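Local coordinates for thiamine pyrophosphokinase (Saccharomyces cerevisiae, PDB 1IG0), which catalyses the transfer of pyrophosphate from ATP to thiamine, making the cofactor thiamine diphosphate and AMP, and works as a homodimer, at residues B[3-8]-B[270-275]. Residues are numbered along the deposited sequence; the frame is centred on the assembly and turned at random.
Sequences EECIEN and WDVKNW. With VIB (3-(4-amino-2-methyl-pyrimidin-5-ylmethyl)-5-(2-hydroxy-ethyl)-4-methyl-thiazol-3-ium), chain C.
Strand 4-7 runs antiparallel to strand 270-272, their axes 4.7 Å apart at closest approach and 158° between their directions. Glu-4 and Lys-273 form a hydrogen-bonded pair, N to O and O to N. Ile-6 and Asp-271 form the next, with Ile-6 N 2.9 Å from Asp-271 O and a weak return bond. Cys-5 with Val-272 and Glu-7 with Trp-270 are non-hydrogen-bonded pairs, and these four side chains share the face that meets thiamine.

The aminopyrimidine lies over one face of the Trp-270 indole, with VIB C4A 3.5 Å from Trp-270 CG. Glu-7 lies alongside this ring. Its CG is anti to the backbone N (chi1 -170°), which sets CG beside Trp-270 NE1. Glu-7 OE1 accepts a bond from Trp-270 NE1 at 3.2 Å. NE1 reaches OE1 from above the carboxylate plane. Tyr-123 of the second subunit also bonds this oxygen and packs edge-to-face with Trp-270.

The 2-methyl carbon of thiamine, CM2, sits in an apolar corner. Val-272 CG1 and Trp-275 CZ2 are each 3.7 Å from CM2, and Cys-5 SG is 4.0 Å from it. Val-272 CG1 and CM2 lie over the same face of the Trp-275 ring, both offset toward its rim. A water that donates to Glu-3 OE2 lies in plane at the edge of the Trp-275 ring and weakly accepts from Trp-275 NE1. Arg-283 forms a salt bridge with Glu-3 OE2 and a cation-pi contact with Trp-275.

On the opposite face, beside Ile-6, Asp-271 OD2 takes a short but bent, weak bond (2.7 Å) from ND2 of Asn-8, just past the strand. Asn-8 ND2 also bonds Leu-268 O. The Asp-271 carboxylate is also held by Thr-265, Gly-267 and Leu-268.

The N-terminal strand thus completes the wall of a thiamine site shared between subunits. Aromatic stacking and apolar contacts receive the pyrimidine, while the bonds of Glu-7 are consistent with a limit on the turning of the Trp-270 ring.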
ATOM      1  N   GLU B   3      -8.224 -28.529  -1.883  1.00 34.52           N
ATOM      2  CA  GLU B   3      -8.285 -27.109  -2.180  1.00 33.05           C
ATOM      3  C   GLU B   3      -9.343 -26.917  -3.255  1.00 31.80           C
ATOM      4  O   GLU B   3      -9.419 -27.700  -4.202  1.00 30.73           O
ATOM      5  CB  GLU B   3      -6.935 -26.620  -2.701  1.00 33.07           C
ATOM      6  CG  GLU B   3      -6.886 -25.131  -3.006  1.00 33.28           C
ATOM      7  CD  GLU B   3      -5.611 -24.736  -3.718  1.00 33.76           C
ATOM      8  OE1 GLU B   3      -4.542 -25.246  -3.322  1.00 32.52           O
ATOM      9  OE2 GLU B   3      -5.675 -23.919  -4.662  1.00 32.92           O
ATOM     10  N   GLU B   4     -10.166 -25.886  -3.109  1.00 31.09           N
ATOM     11  CA  GLU B   4     -11.195 -25.629  -4.103  1.00 30.87           C
ATOM     12  C   GLU B   4     -11.476 -24.147  -4.291  1.00 29.13           C
ATOM     13  O   GLU B   4     -11.292 -23.337  -3.382  1.00 27.63           O
ATOM     14  CB  GLU B   4     -12.498 -26.348  -3.738  1.00 32.81           C
ATOM     15  CG  GLU B   4     -13.541 -26.307  -4.854  1.00 36.90           C
ATOM     16  CD  GLU B   4     -14.847 -26.985  -4.481  1.00 39.03           C
ATOM     17  OE1 GLU B   4     -15.720 -27.113  -5.366  1.00 40.44           O
ATOM     18  OE2 GLU B   4     -15.005 -27.384  -3.308  1.00 40.34           O
ATOM     19  N   CYS B   5     -11.917 -23.811  -5.494  1.00 28.41           N
ATOM     20  CA  CYS B   5     -12.258 -22.446  -5.857  1.00 26.73           C
ATOM     21  C   CYS B   5     -13.383 -22.545  -6.871  1.00 26.60           C
ATOM     22  O   CYS B   5     -13.238 -23.197  -7.904  1.00 25.93           O
ATOM     23  CB  CYS B   5     -11.059 -21.731  -6.487  1.00 27.69           C
ATOM     24  SG  CYS B   5     -11.440 -20.063  -7.092  1.00 28.56           S
ATOM     25  N   ILE B   6     -14.510 -21.913  -6.569  1.00 25.38           N
ATOM     26  CA  ILE B   6     -15.647 -21.955  -7.473  1.00 25.95           C
ATOM     27  C   ILE B   6     -16.080 -20.553  -7.857  1.00 25.40           C
ATOM     28  O   ILE B   6     -15.954 -19.617  -7.068  1.00 24.48           O
ATOM     29  CB  ILE B   6     -16.851 -22.678  -6.834  1.00 27.32           C
ATOM     30  CG1 ILE B   6     -17.365 -21.879  -5.634  1.00 27.29           C
ATOM     31  CG2 ILE B   6     -16.443 -24.079  -6.405  1.00 28.20           C
ATOM     32  CD1 ILE B   6     -18.653 -22.420  -5.048  1.00 28.68           C
ATOM     33  N   GLU B   7     -16.584 -20.412  -9.077  1.00 24.30           N
ATOM     34  CA  GLU B   7     -17.049 -19.123  -9.559  1.00 23.74           C
ATOM     35  C   GLU B   7     -18.566 -19.107  -9.452  1.00 22.96           C
ATOM     36  O   GLU B   7     -19.257 -19.844 -10.154  1.00 23.02           O
ATOM     37  CB  GLU B   7     -16.620 -18.908 -11.010  1.00 25.14           C
ATOM     38  CG  GLU B   7     -16.861 -17.498 -11.511  1.00 27.76           C
ATOM     39  CD  GLU B   7     -16.329 -17.279 -12.909  1.00 29.64           C
ATOM     40  OE1 GLU B   7     -15.144 -17.592 -13.150  1.00 29.98           O
ATOM     41  OE2 GLU B   7     -17.093 -16.786 -13.764  1.00 31.03           O
ATOM     42  N   ASN B   8     -19.073 -18.272  -8.554  1.00 21.10           N
ATOM     43  CA  ASN B   8     -20.506 -18.154  -8.325  1.00 20.50           C
ATOM     44  C   ASN B   8     -21.195 -17.232  -9.306  1.00 20.36           C
ATOM     45  O   ASN B   8     -20.553 -16.424  -9.978  1.00 19.71           O
ATOM     46  CB  ASN B   8     -20.786 -17.587  -6.928  1.00 20.57           C
ATOM     47  CG  ASN B   8     -20.617 -18.604  -5.834  1.00 19.61           C
ATOM     48  OD1 ASN B   8     -21.240 -19.663  -5.859  1.00 19.67           O
ATOM     49  ND2 ASN B   8     -19.783 -18.285  -4.850  1.00 20.13           N
ATOM     50  N   TRP B 270     -15.862 -15.480  -6.190  1.00 18.95           N
ATOM     51  CA  TRP B 270     -14.961 -16.619  -6.235  1.00 19.24           C
ATOM     52  C   TRP B 270     -14.770 -17.109  -4.803  1.00 19.63           C
ATOM     53  O   TRP B 270     -13.980 -16.544  -4.044  1.00 19.33           O
ATOM     54  CB  TRP B 270     -13.617 -16.212  -6.843  1.00 19.71           C
ATOM     55  CG  TRP B 270     -13.685 -15.986  -8.325  1.00 18.98           C
ATOM     56  CD1 TRP B 270     -13.581 -16.931  -9.307  1.00 19.84           C
ATOM     57  CD2 TRP B 270     -13.901 -14.736  -8.991  1.00 19.35           C
ATOM     58  NE1 TRP B 270     -13.721 -16.346 -10.544  1.00 19.68           N
ATOM     59  CE2 TRP B 270     -13.924 -15.000 -10.380  1.00 18.84           C
ATOM     60  CE3 TRP B 270     -14.090 -13.419  -8.549  1.00 18.61           C
ATOM     61  CZ2 TRP B 270     -14.115 -13.991 -11.332  1.00 19.67           C
ATOM     62  CZ3 TRP B 270     -14.282 -12.414  -9.499  1.00 18.71           C
ATOM     63  CH2 TRP B 270     -14.297 -12.710 -10.873  1.00 18.39           C
ATOM     64  N   ASP B 271     -15.524 -18.140  -4.429  1.00 18.73           N
ATOM     65  CA  ASP B 271     -15.433 -18.710  -3.088  1.00 20.00           C
ATOM     66  C   ASP B 271     -14.364 -19.790  -3.053  1.00 20.36           C
ATOM     67  O   ASP B 271     -14.191 -20.533  -4.020  1.00 21.42           O
ATOM     68  CB  ASP B 271     -16.771 -19.314  -2.652  1.00 19.09           C
ATOM     69  CG  ASP B 271     -17.722 -18.282  -2.077  1.00 18.72           C
ATOM     70  OD1 ASP B 271     -17.246 -17.340  -1.409  1.00 19.30           O
ATOM     71  OD2 ASP B 271     -18.946 -18.422  -2.275  1.00 20.41           O
ATOM     72  N   VAL B 272     -13.656 -19.879  -1.933  1.00 20.66           N
ATOM     73  CA  VAL B 272     -12.595 -20.866  -1.786  1.00 21.10           C
ATOM     74  C   VAL B 272     -12.744 -21.713  -0.526  1.00 21.84           C
ATOM     75  O   VAL B 272     -13.500 -21.369   0.382  1.00 22.30           O
ATOM     76  CB  VAL B 272     -11.210 -20.183  -1.763  1.00 20.95           C
ATOM     77  CG1 VAL B 272     -10.967 -19.464  -3.077  1.00 22.38           C
ATOM     78  CG2 VAL B 272     -11.130 -19.201  -0.612  1.00 20.22           C
ATOM     79  N   LYS B 273     -12.022 -22.830  -0.492  1.00 22.73           N
ATOM     80  CA  LYS B 273     -12.031 -23.754   0.643  1.00 24.23           C
ATOM     81  C   LYS B 273     -10.645 -24.383   0.746  1.00 23.25           C
ATOM     82  O   LYS B 273     -10.050 -24.726  -0.274  1.00 22.12           O
ATOM     83  CB  LYS B 273     -13.077 -24.855   0.436  1.00 26.23           C
ATOM     84  CG  LYS B 273     -14.498 -24.342   0.286  1.00 29.58           C
ATOM     85  CD  LYS B 273     -15.513 -25.467   0.110  1.00 32.29           C
ATOM     86  CE  LYS B 273     -15.674 -26.294   1.377  1.00 33.22           C
ATOM     87  NZ  LYS B 273     -17.038 -26.895   1.464  1.00 36.20           N
ATOM     88  N   ASN B 274     -10.138 -24.537   1.969  1.00 23.77           N
ATOM     89  CA  ASN B 274      -8.812 -25.120   2.185  1.00 24.38           C
ATOM     90  C   ASN B 274      -7.875 -24.491   1.158  1.00 23.36           C
ATOM     91  O   ASN B 274      -7.116 -25.180   0.477  1.00 23.93           O
ATOM     92  CB  ASN B 274      -8.866 -26.638   1.988  1.00 26.71           C
ATOM     93  CG  ASN B 274      -9.966 -27.293   2.802  1.00 29.13           C
ATOM     94  OD1 ASN B 274     -10.054 -27.099   4.014  1.00 32.23           O
ATOM     95  ND2 ASN B 274     -10.812 -28.074   2.138  1.00 30.35           N
ATOM     96  N   TRP B 275      -7.943 -23.166   1.073  1.00 21.99           N
ATOM     97  CA  TRP B 275      -7.180 -22.379   0.111  1.00 20.19           C
ATOM     98  C   TRP B 275      -6.031 -21.600   0.755  1.00 20.73           C
ATOM     99  O   TRP B 275      -6.254 -20.575   1.401  1.00 20.35           O
ATOM    100  CB  TRP B 275      -8.147 -21.403  -0.563  1.00 19.57           C
ATOM    101  CG  TRP B 275      -7.736 -20.885  -1.896  1.00 19.56           C
ATOM    102  CD1 TRP B 275      -7.856 -21.524  -3.095  1.00 18.39           C
ATOM    103  CD2 TRP B 275      -7.202 -19.588  -2.183  1.00 19.03           C
ATOM    104  NE1 TRP B 275      -7.439 -20.704  -4.114  1.00 18.92           N
ATOM    105  CE2 TRP B 275      -7.032 -19.508  -3.582  1.00 19.90           C
ATOM    106  CE3 TRP B 275      -6.855 -18.483  -1.394  1.00 19.18           C
ATOM    107  CZ2 TRP B 275      -6.526 -18.365  -4.212  1.00 19.28           C
ATOM    108  CZ3 TRP B 275      -6.353 -17.344  -2.022  1.00 18.94           C
ATOM    109  CH2 TRP B 275      -6.195 -17.297  -3.418  1.00 19.64           C
TER
HETATM  110  CM2 VIB C 702      -9.725 -16.886  -5.421  1.00 19.59           C
HETATM  111  N4A VIB C 702     -10.342 -15.531 -10.147  1.00 17.96           N
HETATM  112  CM4 VIB C 702     -11.360 -10.718 -11.491  1.00 20.38           C
HETATM  113  O1  VIB C 702      -7.103  -8.678 -11.733  1.00 27.41           O
HETATM  114  C7  VIB C 702      -8.313  -8.460 -12.466  1.00 24.95           C
HETATM  115  C6  VIB C 702      -8.841  -9.811 -13.013  1.00 22.69           C
HETATM  116  C2  VIB C 702      -8.500 -12.486 -10.193  1.00 19.66           C
HETATM  117  S1  VIB C 702      -7.368 -11.675 -11.319  1.00 20.79           S
HETATM  118  C5  VIB C 702      -8.865 -10.848 -11.893  1.00 21.35           C
HETATM  119  C4  VIB C 702      -9.966 -11.256 -11.206  1.00 20.13           C
HETATM  120  N3  VIB C 702      -9.707 -12.142 -10.308  1.00 20.03           N
HETATM  121  C7A VIB C 702     -10.743 -12.748  -9.425  1.00 17.97           C
HETATM  122  C4A VIB C 702     -10.291 -15.170  -8.786  1.00 17.20           C
HETATM  123  N3A VIB C 702     -10.046 -16.166  -7.815  1.00 19.14           N
HETATM  124  C2A VIB C 702      -9.989 -15.827  -6.454  1.00 18.92           C
HETATM  125  N1A VIB C 702     -10.183 -14.489  -6.063  1.00 19.07           N
HETATM  126  C6A VIB C 702     -10.428 -13.493  -7.029  1.00 17.72           C
HETATM  127  C5A VIB C 702     -10.485 -13.826  -8.394  1.00 18.36           C
HETATM  128  O   HOH W   1      -8.028 -23.297  -6.227  1.00 43.72           O